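Side-chain contacts in chromosome partition protein Smc (Pyrococcus furiosus, PDB 3NWC), which probably acts in chromosome condensation and partitioning, the chain here being its hinge domain, which mediates dimerization and binds DNA: residues R23-L28 and Y37-E42; L53-A58 and D112-D117; G60-N65 and K125-D130. All coordinates share one frame; numbering follows the deposited sequence.

Interaction 1: residues R23-L28 and Y37-E42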
ATOM      1  N   ARG A  23     -13.246  -1.050   8.771  1.00 47.67           N
ATOM      2  CA  ARG A  23     -13.896  -2.174   9.449  1.00 48.48           C
ATOM      3  C   ARG A  23     -15.054  -2.754   8.633  1.00 44.89           C
ATOM      4  O   ARG A  23     -15.861  -3.537   9.145  1.00 42.80           O
ATOM      5  CB  ARG A  23     -14.380  -1.757  10.843  1.00 54.43           C
ATOM      6  CG  ARG A  23     -14.787  -2.914  11.746  1.00 53.90           C
ATOM      7  CD  ARG A  23     -15.314  -2.414  13.087  1.00 60.87           C
ATOM      8  NE  ARG A  23     -14.238  -2.069  14.013  1.00 56.40           N
ATOM      9  CZ  ARG A  23     -13.579  -0.914  14.004  1.00 60.07           C
ATOM     10  NH1 ARG A  23     -13.875   0.016  13.104  1.00 59.31           N
ATOM     11  NH2 ARG A  23     -12.616  -0.690  14.890  1.00 50.82           N
ATOM     12  N   ALA A  24     -15.122  -2.376   7.360  1.00 38.47           N
ATOM     13  CA  ALA A  24     -16.179  -2.848   6.470  1.00 36.87           C
ATOM     14  C   ALA A  24     -16.156  -4.361   6.297  1.00 32.38           C
ATOM     15  O   ALA A  24     -17.174  -4.963   5.968  1.00 30.86           O
ATOM     16  CB  ALA A  24     -16.081  -2.170   5.119  1.00 37.88           C
ATOM     17  N   ALA A  25     -14.995  -4.971   6.507  1.00 37.16           N
ATOM     18  CA  ALA A  25     -14.877  -6.416   6.377  1.00 33.83           C
ATOM     19  C   ALA A  25     -15.876  -7.109   7.293  1.00 39.03           C
ATOM     20  O   ALA A  25     -16.427  -8.154   6.948  1.00 36.80           O
ATOM     21  CB  ALA A  25     -13.460  -6.874   6.681  1.00 36.06           C
ATOM     22  N   GLU A  26     -16.112  -6.511   8.457  1.00 37.37           N
ATOM     23  CA  GLU A  26     -17.058  -7.055   9.424  1.00 35.81           C
ATOM     24  C   GLU A  26     -18.499  -7.011   8.916  1.00 38.60           C
ATOM     25  O   GLU A  26     -19.257  -7.964   9.101  1.00 48.66           O
ATOM     26  CB  GLU A  26     -16.941  -6.318  10.764  1.00 40.05           C
ATOM     27  CG  GLU A  26     -15.587  -6.490  11.435  1.00 47.60           C
ATOM     28  CD  GLU A  26     -15.161  -7.945  11.502  0.28 46.25           C
ATOM     29  OE1 GLU A  26     -15.816  -8.723  12.228  0.50 45.65           O
ATOM     30  OE2 GLU A  26     -14.180  -8.312  10.821  0.67 44.81           O
ATOM     31  N   GLU A  27     -18.872  -5.904   8.282  1.00 32.87           N
ATOM     32  CA  GLU A  27     -20.207  -5.757   7.704  1.00 40.09           C
ATOM     33  C   GLU A  27     -20.445  -6.740   6.552  1.00 45.86           C
ATOM     34  O   GLU A  27     -21.587  -7.101   6.273  1.00 44.92           O
ATOM     35  CB  GLU A  27     -20.434  -4.312   7.235  1.00 37.45           C
ATOM     36  CG  GLU A  27     -21.626  -3.613   7.887  1.00 51.04           C
ATOM     37  CD  GLU A  27     -22.884  -3.663   7.034  0.28 45.27           C
ATOM     38  OE1 GLU A  27     -22.786  -3.999   5.836  0.50 54.38           O
ATOM     39  OE2 GLU A  27     -23.973  -3.361   7.561  0.81 58.69           O
ATOM     40  N   LEU A  28     -19.372  -7.174   5.892  1.00 40.21           N
ATOM     41  CA  LEU A  28     -19.488  -8.144   4.798  1.00 36.00           C
ATOM     42  C   LEU A  28     -19.948  -9.520   5.273  1.00 43.38           C
ATOM     43  O   LEU A  28     -20.600 -10.252   4.530  1.00 41.68           O
ATOM     44  CB  LEU A  28     -18.161  -8.298   4.039  1.00 36.26           C
ATOM     45  CG  LEU A  28     -17.875  -7.384   2.849  1.00 31.09           C
ATOM     46  CD1 LEU A  28     -16.545  -7.759   2.211  1.00 28.05           C
ATOM     47  CD2 LEU A  28     -18.997  -7.451   1.819  1.00 30.26           C
ATOM     48  N   TYR A  37     -13.534 -15.436   3.463  1.00 28.31           N
ATOM     49  CA  TYR A  37     -12.829 -16.074   4.568  1.00 28.05           C
ATOM     50  C   TYR A  37     -12.420 -15.108   5.687  1.00 33.38           C
ATOM     51  O   TYR A  37     -12.393 -15.486   6.857  1.00 34.71           O
ATOM     52  CB  TYR A  37     -11.648 -16.895   4.040  1.00 30.92           C
ATOM     53  CG  TYR A  37     -12.091 -17.941   3.035  1.00 37.46           C
ATOM     54  CD1 TYR A  37     -12.719 -19.108   3.450  1.00 51.49           C
ATOM     55  CD2 TYR A  37     -11.912 -17.746   1.670  1.00 34.12           C
ATOM     56  CE1 TYR A  37     -13.137 -20.064   2.537  1.00 53.54           C
ATOM     57  CE2 TYR A  37     -12.326 -18.698   0.748  1.00 42.93           C
ATOM     58  CZ  TYR A  37     -12.941 -19.852   1.187  1.00 45.49           C
ATOM     59  OH  TYR A  37     -13.358 -20.801   0.277  1.00 49.05           O
ATOM     60  N   GLY A  38     -12.141 -13.860   5.327  1.00 24.30           N
ATOM     61  CA  GLY A  38     -11.733 -12.851   6.290  1.00 22.22           C
ATOM     62  C   GLY A  38     -10.469 -12.143   5.845  1.00 23.95           C
ATOM     63  O   GLY A  38      -9.956 -12.411   4.769  1.00 25.11           O
ATOM     64  N   THR A  39      -9.972 -11.229   6.677  1.00 24.14           N
ATOM     65  CA  THR A  39      -8.737 -10.521   6.376  1.00 24.30           C
ATOM     66  C   THR A  39      -7.524 -11.383   6.697  1.00 18.60           C
ATOM     67  O   THR A  39      -7.599 -12.268   7.545  1.00 20.66           O
ATOM     68  CB  THR A  39      -8.633  -9.227   7.201  1.00 19.98           C
ATOM     69  OG1 THR A  39      -8.567  -9.560   8.593  1.00 23.85           O
ATOM     70  CG2 THR A  39      -9.853  -8.334   6.964  1.00 21.49           C
ATOM     71  N   LEU A  40      -6.403 -11.119   6.036  1.00 15.71           N
ATOM     72  CA  LEU A  40      -5.170 -11.822   6.347  1.00 18.00           C
ATOM     73  C   LEU A  40      -4.785 -11.635   7.809  1.00 18.96           C
ATOM     74  O   LEU A  40      -4.251 -12.542   8.426  1.00 19.07           O
ATOM     75  CB  LEU A  40      -4.025 -11.367   5.434  1.00 15.72           C
ATOM     76  CG  LEU A  40      -4.043 -11.990   4.046  1.00 19.91           C
ATOM     77  CD1 LEU A  40      -2.900 -11.438   3.179  1.00 19.31           C
ATOM     78  CD2 LEU A  40      -3.922 -13.502   4.210  1.00 19.98           C
ATOM     79  N   ALA A  41      -5.056 -10.452   8.353  1.00 14.97           N
ATOM     80  CA  ALA A  41      -4.794 -10.203   9.769  1.00 19.08           C
ATOM     81  C   ALA A  41      -5.543 -11.179  10.673  1.00 21.83           C
ATOM     82  O   ALA A  41      -5.079 -11.487  11.773  1.00 26.83           O
ATOM     83  CB  ALA A  41      -5.133  -8.760  10.137  1.00 23.00           C
ATOM     84  N   GLU A  42      -6.694 -11.670  10.225  1.00 17.54           N
ATOM     85  CA  GLU A  42      -7.481 -12.582  11.046  1.00 22.38           C
ATOM     86  C   GLU A  42      -7.061 -14.019  10.813  1.00 24.24           C
ATOM     87  O   GLU A  42      -7.462 -14.919  11.553  1.00 26.73           O
ATOM     88  CB  GLU A  42      -8.974 -12.443  10.739  1.00 19.59           C
ATOM     89  CG  GLU A  42      -9.538 -11.070  11.061  1.00 27.97           C
ATOM     90  CD  GLU A  42     -10.927 -10.851  10.502  0.56 25.61           C
ATOM     91  OE1 GLU A  42     -11.250 -11.405   9.428  0.86 24.88           O
ATOM     92  OE2 GLU A  42     -11.702 -10.114  11.144  0.47 28.38           O
TER
HETATM   93  O   HOH W   1     -13.161  -9.868   8.263  1.00 43.79           O

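Interaction 2: residues L53-A58 and D112-D117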
ATOM      1  N   LEU A  53       7.228  -7.778  14.921  1.00 17.53           N
ATOM      2  CA  LEU A  53       7.368  -6.518  14.191  1.00 16.07           C
ATOM      3  C   LEU A  53       7.693  -6.771  12.712  1.00 15.97           C
ATOM      4  O   LEU A  53       7.122  -6.157  11.811  1.00 14.94           O
ATOM      5  CB  LEU A  53       8.430  -5.625  14.856  1.00 17.42           C
ATOM      6  CG  LEU A  53       8.738  -4.253  14.239  1.00 18.50           C
ATOM      7  CD1 LEU A  53       7.481  -3.362  14.155  1.00 18.11           C
ATOM      8  CD2 LEU A  53       9.823  -3.552  15.032  1.00 17.70           C
ATOM      9  N   ALA A  54       8.612  -7.692  12.457  1.00 14.62           N
ATOM     10  CA  ALA A  54       8.970  -8.004  11.072  1.00 12.95           C
ATOM     11  C   ALA A  54       7.765  -8.425  10.236  1.00 11.07           C
ATOM     12  O   ALA A  54       7.620  -8.019   9.080  1.00 14.24           O
ATOM     13  CB  ALA A  54      10.055  -9.093  11.052  1.00 17.14           C
ATOM     14  N   ILE A  55       6.895  -9.244  10.819  1.00 13.28           N
ATOM     15  CA  ILE A  55       5.705  -9.716  10.119  1.00 13.55           C
ATOM     16  C   ILE A  55       4.655  -8.602   9.966  1.00 14.79           C
ATOM     17  O   ILE A  55       4.030  -8.481   8.913  1.00 16.19           O
ATOM     18  CB  ILE A  55       5.087 -10.952  10.817  1.00 17.52           C
ATOM     19  CG1 ILE A  55       6.076 -12.125  10.719  1.00 11.92           C
ATOM     20  CG2 ILE A  55       3.768 -11.330  10.173  1.00 15.30           C
ATOM     21  CD1 ILE A  55       6.516 -12.388   9.278  1.00 16.03           C
ATOM     22  N   GLU A  56       4.461  -7.803  11.012  1.00 15.11           N
ATOM     23  CA  GLU A  56       3.570  -6.642  10.894  1.00 13.68           C
ATOM     24  C   GLU A  56       4.024  -5.756   9.735  1.00 16.44           C
ATOM     25  O   GLU A  56       3.210  -5.353   8.896  1.00 15.91           O
ATOM     26  CB  GLU A  56       3.554  -5.843  12.200  1.00 16.34           C
ATOM     27  CG  GLU A  56       2.846  -4.482  12.109  1.00 17.54           C
ATOM     28  CD  GLU A  56       1.359  -4.600  11.854  0.62 17.95           C
ATOM     29  OE1 GLU A  56       0.744  -5.582  12.314  0.93 21.70           O
ATOM     30  OE2 GLU A  56       0.803  -3.697  11.196  0.78 22.12           O
ATOM     31  N   VAL A  57       5.317  -5.437   9.699  1.00 12.82           N
ATOM     32  CA  VAL A  57       5.863  -4.584   8.638  1.00 16.47           C
ATOM     33  C   VAL A  57       5.775  -5.247   7.258  1.00 19.49           C
ATOM     34  O   VAL A  57       5.392  -4.614   6.256  1.00 17.87           O
ATOM     35  CB  VAL A  57       7.326  -4.167   8.956  1.00 13.89           C
ATOM     36  CG1 VAL A  57       7.981  -3.483   7.766  1.00 17.43           C
ATOM     37  CG2 VAL A  57       7.374  -3.274  10.212  1.00 20.10           C
ATOM     38  N   ALA A  58       6.131  -6.522   7.182  1.00 14.31           N
ATOM     39  CA  ALA A  58       6.143  -7.157   5.868  1.00 16.45           C
ATOM     40  C   ALA A  58       4.741  -7.346   5.279  1.00 17.25           C
ATOM     41  O   ALA A  58       4.566  -7.355   4.051  1.00 16.31           O
ATOM     42  CB  ALA A  58       6.908  -8.488   5.900  1.00 12.84           C
ATOM     43  N   ASP A 112       8.008 -18.972   7.205  1.00 19.04           N
ATOM     44  CA  ASP A 112       8.455 -19.977   8.172  1.00 22.49           C
ATOM     45  C   ASP A 112       8.069 -19.624   9.603  1.00 25.65           C
ATOM     46  O   ASP A 112       8.056 -20.490  10.476  1.00 28.55           O
ATOM     47  CB  ASP A 112       9.959 -20.159   8.107  1.00 18.00           C
ATOM     48  CG  ASP A 112      10.393 -20.903   6.867  0.97 20.47           C
ATOM     49  OD1 ASP A 112       9.518 -21.260   6.054  0.85 22.80           O
ATOM     50  OD2 ASP A 112      11.606 -21.109   6.720  0.54 16.00           O
ATOM     51  N   VAL A 113       7.771 -18.353   9.851  1.00 19.04           N
ATOM     52  CA  VAL A 113       7.506 -17.933  11.225  1.00 17.29           C
ATOM     53  C   VAL A 113       6.037 -17.602  11.487  1.00 19.75           C
ATOM     54  O   VAL A 113       5.705 -16.992  12.503  1.00 20.37           O
ATOM     55  CB  VAL A 113       8.433 -16.781  11.677  1.00 19.85           C
ATOM     56  CG1 VAL A 113       9.899 -17.189  11.549  1.00 22.59           C
ATOM     57  CG2 VAL A 113       8.145 -15.493  10.895  1.00 16.99           C
ATOM     58  N   ILE A 114       5.160 -18.050  10.593  1.00 17.85           N
ATOM     59  CA  ILE A 114       3.725 -17.867  10.762  1.00 19.63           C
ATOM     60  C   ILE A 114       2.978 -19.183  10.580  1.00 24.55           C
ATOM     61  O   ILE A 114       3.498 -20.150  10.005  1.00 24.64           O
ATOM     62  CB  ILE A 114       3.153 -16.840   9.755  1.00 19.16           C
ATOM     63  CG1 ILE A 114       3.430 -17.298   8.322  1.00 21.10           C
ATOM     64  CG2 ILE A 114       3.711 -15.427  10.030  1.00 23.54           C
ATOM     65  CD1 ILE A 114       2.764 -16.449   7.251  1.00 20.83           C
ATOM     66  N   GLU A 115       1.755 -19.206  11.087  1.00 18.54           N
ATOM     67  CA  GLU A 115       0.847 -20.326  10.927  1.00 20.35           C
ATOM     68  C   GLU A 115      -0.426 -19.835  10.280  1.00 21.03           C
ATOM     69  O   GLU A 115      -0.887 -18.718  10.541  1.00 19.92           O
ATOM     70  CB  GLU A 115       0.518 -20.973  12.280  1.00 21.45           C
ATOM     71  CG  GLU A 115       1.689 -21.669  12.912  1.00 32.25           C
ATOM     72  CD  GLU A 115       1.332 -22.388  14.194  0.36 29.63           C
ATOM     73  OE1 GLU A 115       0.199 -22.210  14.683  0.43 33.24           O
ATOM     74  OE2 GLU A 115       2.191 -23.135  14.708  0.52 33.86           O
ATOM     75  N   TYR A 116      -0.986 -20.665   9.413  1.00 18.29           N
ATOM     76  CA  TYR A 116      -2.174 -20.286   8.667  1.00 18.37           C
ATOM     77  C   TYR A 116      -2.790 -21.556   8.125  1.00 19.43           C
ATOM     78  O   TYR A 116      -2.118 -22.584   8.045  1.00 20.68           O
ATOM     79  CB  TYR A 116      -1.809 -19.332   7.519  1.00 19.25           C
ATOM     80  CG  TYR A 116      -0.761 -19.897   6.599  1.00 15.95           C
ATOM     81  CD1 TYR A 116       0.586 -19.721   6.864  1.00 20.34           C
ATOM     82  CD2 TYR A 116      -1.120 -20.628   5.471  1.00 18.61           C
ATOM     83  CE1 TYR A 116       1.552 -20.258   6.036  1.00 23.46           C
ATOM     84  CE2 TYR A 116      -0.165 -21.168   4.646  1.00 23.58           C
ATOM     85  CZ  TYR A 116       1.169 -20.978   4.926  1.00 25.94           C
ATOM     86  OH  TYR A 116       2.126 -21.515   4.085  1.00 29.65           O
ATOM     87  N   ASP A 117      -4.070 -21.486   7.785  1.00 19.24           N
ATOM     88  CA  ASP A 117      -4.775 -22.634   7.233  1.00 21.32           C
ATOM     89  C   ASP A 117      -4.271 -22.888   5.812  1.00 27.97           C
ATOM     90  O   ASP A 117      -4.179 -21.961   5.017  1.00 21.25           O
ATOM     91  CB  ASP A 117      -6.271 -22.339   7.223  1.00 23.87           C
ATOM     92  CG  ASP A 117      -7.102 -23.518   6.757  0.74 29.01           C
ATOM     93  OD1 ASP A 117      -6.530 -24.465   6.183  0.98 30.71           O
ATOM     94  OD2 ASP A 117      -8.332 -23.490   6.967  0.86 34.54           O
TER

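Interaction 3: residues G60-N65 and K125-D130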
ATOM      1  N   GLY A  60       2.172  -5.242   6.110  1.00 21.79           N
ATOM      2  CA  GLY A  60       1.711  -3.884   5.850  1.00 22.45           C
ATOM      3  C   GLY A  60       0.213  -3.853   5.596  1.00 24.95           C
ATOM      4  O   GLY A  60      -0.561  -4.479   6.330  1.00 21.67           O
ATOM      5  N   ASN A  61      -0.202  -3.140   4.553  1.00 24.27           N
ATOM      6  CA  ASN A  61      -1.624  -3.000   4.243  0.71 28.18           C
ATOM      7  C   ASN A  61      -2.275  -4.305   3.830  1.00 23.42           C
ATOM      8  O   ASN A  61      -3.497  -4.436   3.851  1.00 22.92           O
ATOM      9  CB  ASN A  61      -1.846  -1.968   3.137  0.71 31.08           C
ATOM     10  CG  ASN A  61      -1.702  -0.556   3.629  0.71 34.18           C
ATOM     11  OD1 ASN A  61      -1.749  -0.300   4.832  0.71 32.53           O
ATOM     12  ND2 ASN A  61      -1.534   0.379   2.702  0.71 39.09           N
ATOM     13  N   ARG A  62      -1.471  -5.280   3.445  1.00 22.41           N
ATOM     14  CA  ARG A  62      -2.028  -6.554   3.027  0.62 19.32           C
ATOM     15  C   ARG A  62      -2.792  -7.193   4.174  1.00 17.66           C
ATOM     16  O   ARG A  62      -3.703  -7.971   3.961  1.00 17.64           O
ATOM     17  CB  ARG A  62      -0.932  -7.493   2.519  0.62 22.16           C
ATOM     18  CG  ARG A  62      -0.255  -6.999   1.256  0.62 27.77           C
ATOM     19  CD  ARG A  62      -1.281  -6.569   0.241  0.62 25.18           C
ATOM     20  NE  ARG A  62      -0.660  -6.140  -1.002  0.62 29.26           N
ATOM     21  CZ  ARG A  62      -1.330  -5.868  -2.113  0.62 25.83           C
ATOM     22  NH1 ARG A  62      -2.656  -5.989  -2.145  0.62 15.37           N
ATOM     23  NH2 ARG A  62      -0.669  -5.486  -3.197  0.62 26.54           N
ATOM     24  N   ALA A  63      -2.421  -6.845   5.402  1.00 16.54           N
ATOM     25  CA  ALA A  63      -3.125  -7.359   6.571  1.00 19.60           C
ATOM     26  C   ALA A  63      -4.632  -7.094   6.483  1.00 20.06           C
ATOM     27  O   ALA A  63      -5.431  -7.868   7.000  1.00 20.63           O
ATOM     28  CB  ALA A  63      -2.552  -6.752   7.849  1.00 23.33           C
ATOM     29  N   ASP A  64      -5.019  -6.012   5.812  1.00 18.45           N
ATOM     30  CA  ASP A  64      -6.431  -5.636   5.697  1.00 17.72           C
ATOM     31  C   ASP A  64      -7.119  -6.217   4.456  1.00 20.08           C
ATOM     32  O   ASP A  64      -8.323  -6.040   4.266  1.00 16.72           O
ATOM     33  CB  ASP A  64      -6.584  -4.108   5.653  1.00 25.17           C
ATOM     34  CG  ASP A  64      -5.852  -3.409   6.782  0.15 26.70           C
ATOM     35  OD1 ASP A  64      -5.929  -3.873   7.940  1.00 30.12           O
ATOM     36  OD2 ASP A  64      -5.197  -2.383   6.501  0.82 29.50           O
ATOM     37  N   ASN A  65      -6.358  -6.896   3.602  1.00 17.81           N
ATOM     38  CA  ASN A  65      -6.938  -7.524   2.415  1.00 15.48           C
ATOM     39  C   ASN A  65      -7.844  -8.687   2.812  1.00 15.45           C
ATOM     40  O   ASN A  65      -7.549  -9.396   3.765  1.00 17.51           O
ATOM     41  CB  ASN A  65      -5.846  -8.084   1.499  1.00 15.70           C
ATOM     42  CG  ASN A  65      -5.049  -7.015   0.765  1.00 17.03           C
ATOM     43  OD1 ASN A  65      -4.252  -7.348  -0.118  1.00 16.00           O
ATOM     44  ND2 ASN A  65      -5.226  -5.756   1.129  1.00 17.57           N
ATOM     45  N   LYS A 125       0.942 -16.687   0.652  1.00 15.61           N
ATOM     46  CA  LYS A 125       2.192 -16.659  -0.095  0.54 18.07           C
ATOM     47  C   LYS A 125       2.239 -15.481  -1.067  1.00 15.38           C
ATOM     48  O   LYS A 125       3.313 -14.982  -1.391  1.00 18.09           O
ATOM     49  CB  LYS A 125       2.426 -17.986  -0.814  0.54 20.41           C
ATOM     50  CG  LYS A 125       2.775 -19.115   0.137  0.54 22.03           C
ATOM     51  CD  LYS A 125       2.751 -20.464  -0.570  0.54 24.54           C
ATOM     52  CE  LYS A 125       3.057 -21.592   0.404  0.54 34.05           C
ATOM     53  NZ  LYS A 125       4.407 -21.426   1.019  0.54 35.60           N
ATOM     54  N   PHE A 126       1.078 -15.038  -1.528  1.00 16.20           N
ATOM     55  CA  PHE A 126       1.038 -13.796  -2.294  1.00 15.66           C
ATOM     56  C   PHE A 126       1.572 -12.635  -1.440  1.00 17.11           C
ATOM     57  O   PHE A 126       2.354 -11.815  -1.910  1.00 17.15           O
ATOM     58  CB  PHE A 126      -0.377 -13.479  -2.779  1.00 17.86           C
ATOM     59  CG  PHE A 126      -0.632 -12.006  -2.930  1.00 16.67           C
ATOM     60  CD1 PHE A 126      -0.133 -11.313  -4.024  1.00 22.82           C
ATOM     61  CD2 PHE A 126      -1.327 -11.318  -1.963  1.00 19.72           C
ATOM     62  CE1 PHE A 126      -0.346  -9.958  -4.145  1.00 25.60           C
ATOM     63  CE2 PHE A 126      -1.543  -9.971  -2.081  1.00 24.38           C
ATOM     64  CZ  PHE A 126      -1.055  -9.294  -3.176  1.00 21.67           C
ATOM     65  N   ALA A 127       1.166 -12.572  -0.174  1.00 16.05           N
ATOM     66  CA  ALA A 127       1.574 -11.443   0.671  1.00 13.59           C
ATOM     67  C   ALA A 127       3.006 -11.556   1.201  1.00 18.84           C
ATOM     68  O   ALA A 127       3.729 -10.562   1.302  1.00 17.03           O
ATOM     69  CB  ALA A 127       0.600 -11.281   1.844  1.00 16.45           C
ATOM     70  N   LEU A 128       3.407 -12.770   1.571  1.00 15.19           N
ATOM     71  CA  LEU A 128       4.642 -12.957   2.320  1.00 13.54           C
ATOM     72  C   LEU A 128       5.599 -13.964   1.699  1.00 15.44           C
ATOM     73  O   LEU A 128       6.680 -14.181   2.228  1.00 17.37           O
ATOM     74  CB  LEU A 128       4.311 -13.410   3.744  1.00 15.96           C
ATOM     75  CG  LEU A 128       3.632 -12.320   4.593  1.00 15.69           C
ATOM     76  CD1 LEU A 128       3.109 -12.926   5.888  1.00 16.54           C
ATOM     77  CD2 LEU A 128       4.643 -11.220   4.888  1.00 18.60           C
ATOM     78  N   GLY A 129       5.196 -14.552   0.580  1.00 17.32           N
ATOM     79  CA  GLY A 129       5.921 -15.676  -0.018  1.00 16.59           C
ATOM     80  C   GLY A 129       7.330 -15.430  -0.518  1.00 21.40           C
ATOM     81  O   GLY A 129       8.124 -16.365  -0.611  1.00 25.00           O
ATOM     82  N   ASP A 130       7.660 -14.191  -0.859  1.00 17.52           N
ATOM     83  CA  ASP A 130       9.036 -13.908  -1.229  1.00 19.87           C
ATOM     84  C   ASP A 130       9.726 -12.973  -0.251  1.00 20.63           C
ATOM     85  O   ASP A 130      10.787 -12.441  -0.547  1.00 18.73           O
ATOM     86  CB  ASP A 130       9.148 -13.427  -2.689  1.00 26.62           C
ATOM     87  CG  ASP A 130       8.578 -12.029  -2.915  0.58 23.72           C
ATOM     88  OD1 ASP A 130       7.874 -11.481  -2.042  0.83 22.95           O
ATOM     89  OD2 ASP A 130       8.833 -11.471  -4.002  0.58 23.12           O
TER

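Interaction 1: residues R23-L28 and Y37-E42
E26 and E42 both set CG anti to their own carbonyl carbon, but their chains then part ways. E26 folds back at chi2 (-50°), while E42 runs on extended (chi2 168°). The two carboxylates arrive from opposite directions, and E26 OE2 ends 3.1 Å from E42 OE2. Their planes stand 89° apart. Both oxygens are acceptors, so this is a close approach of like charges. It would probably raise the pKa of one of the two acids. A water donates to both sides and probably eases the repulsion. It lies 3.2 Å from E26 OE2 and 2.7 Å from E42 OE1.

A second contact is apolar: the methyl A25 CB meets T39 CG2 at 3.9 Å. T39 CG2 stands anti to the T39 carbonyl carbon, which leaves OG1 for the backbone of the next helix. A25 also rests on V66 of the central strand of a three-stranded sheet.

E42 is held from its own segment too. T39 N donates to E42 OE1 over 3.0 Å, coming in from above the carboxylate plane. G38 lies beside this oxygen, where a CB would clash with OE1. In return E42 N gives a weak bond to T39 OG1, 3.3 Å long. These two reciprocal bonds are a capping box, with T39 as N-cap where strand 36-39 passes into helix 40-43 of the SMC hinge.

Interaction 2: residues L53-A58 and D112-D117
I55 and I114 are the nearest backbone neighbours here, with CA atoms 8.4 Å apart. I55 lies within helix 52-59. Its partner segment is a turn that leads into the short strand 114-115. V113 keeps phi/psi of -109°/17°, while I114 is fully extended. V113 and I114 therefore both aim their CB atoms at the helix, where a regular strand would send neighbours to alternate sides.

Of residues 53-58, I55 alone touches the other segment. Its CG1 stands anti to its own carbonyl carbon, and I55 CD1 reaches V113 CG2 at 3.9 Å. I55 CG1 itself lies 4.0 Å from V113 CG2. The other branch, I55 CG2, meets I114 CG2 at 4.1 Å. I55 CD1 thus meets only V113 and I55 CG2 only I114, while CG1 lies between and touches both methyls.

In the SMC hinge fold this strand pairs antiparallel with strand 45-46, through V113 with K47 and E115 with K45. Other faces of the helix are used elsewhere: A54, V57 and A58 pack on V150 of strand 148-151, and V57 also meets R88 of the second subunit.

All three contacting residues are buried, and the contact is purely apolar. I114 puts CG1 between its backbone N and carbonyl carbon (chi1 59°). This leaves CG2 for the helix 52-59 side. I114 also packs on V124 and L128 of helix 121-128, its CD1 against L128.

Interaction 3: residues G60-N65 and K125-D130
R62 and F126 meet in the core of the SMC hinge domain, where the 3-10 turn after helix 52-59 lies against the end of helix 121-128. The main contact is flat group against edge. The F126 ring points its CZ corner at the centre of one guanidinium face, and F126 CZ lies 3.6 Å from R62 CZ. The planes are 77° apart, so the ring meets the guanidinium face edge-on. R62 bends at chi2 (-48°), which swings the guanidinium across the ring's end. Two conformers of R62 are deposited, and this account holds for the one described. An alanine in place of F126 would probably leave a gap against the guanidinium face, with that side of the group unsupported.

The polar contacts of R62 lie at its nitrogens. R62 NH1 donates to N65 OD1 over 2.9 Å, in the carbonyl plane and on a lone pair. NH2 forms a salt bridge with E158 of the second subunit, so this arginine links the turn to the dimer interface. F126 likewise packs on S160 of the second subunit.

The remaining contact is aliphatic: R62 CB lies 4.1 Å from A127 CB.

Overall arrangement
Interaction 1 closes first along the chain. Interactions 2 and 3 then alternate. Interaction 2 joins helix 52-59 to strand 114-115, and interaction 3 joins the turn after that helix to the end of helix 121-128. Their centres are about 9 Å apart, and they touch through A58 and I114 against L128. Interaction 1 lies about 14 Å from interaction 3, centre to centre, and about 18 Å from interaction 2, which it does not touch. Helix 40-43 connects it to interaction 3, probably by backbone bonds of L40 with N65 and A41 with A63, and T39 packs there too. Thus interaction 1 is peripheral, while interactions 2 and 3 are neighbours in the hinge core, and both have residues touching the second subunit.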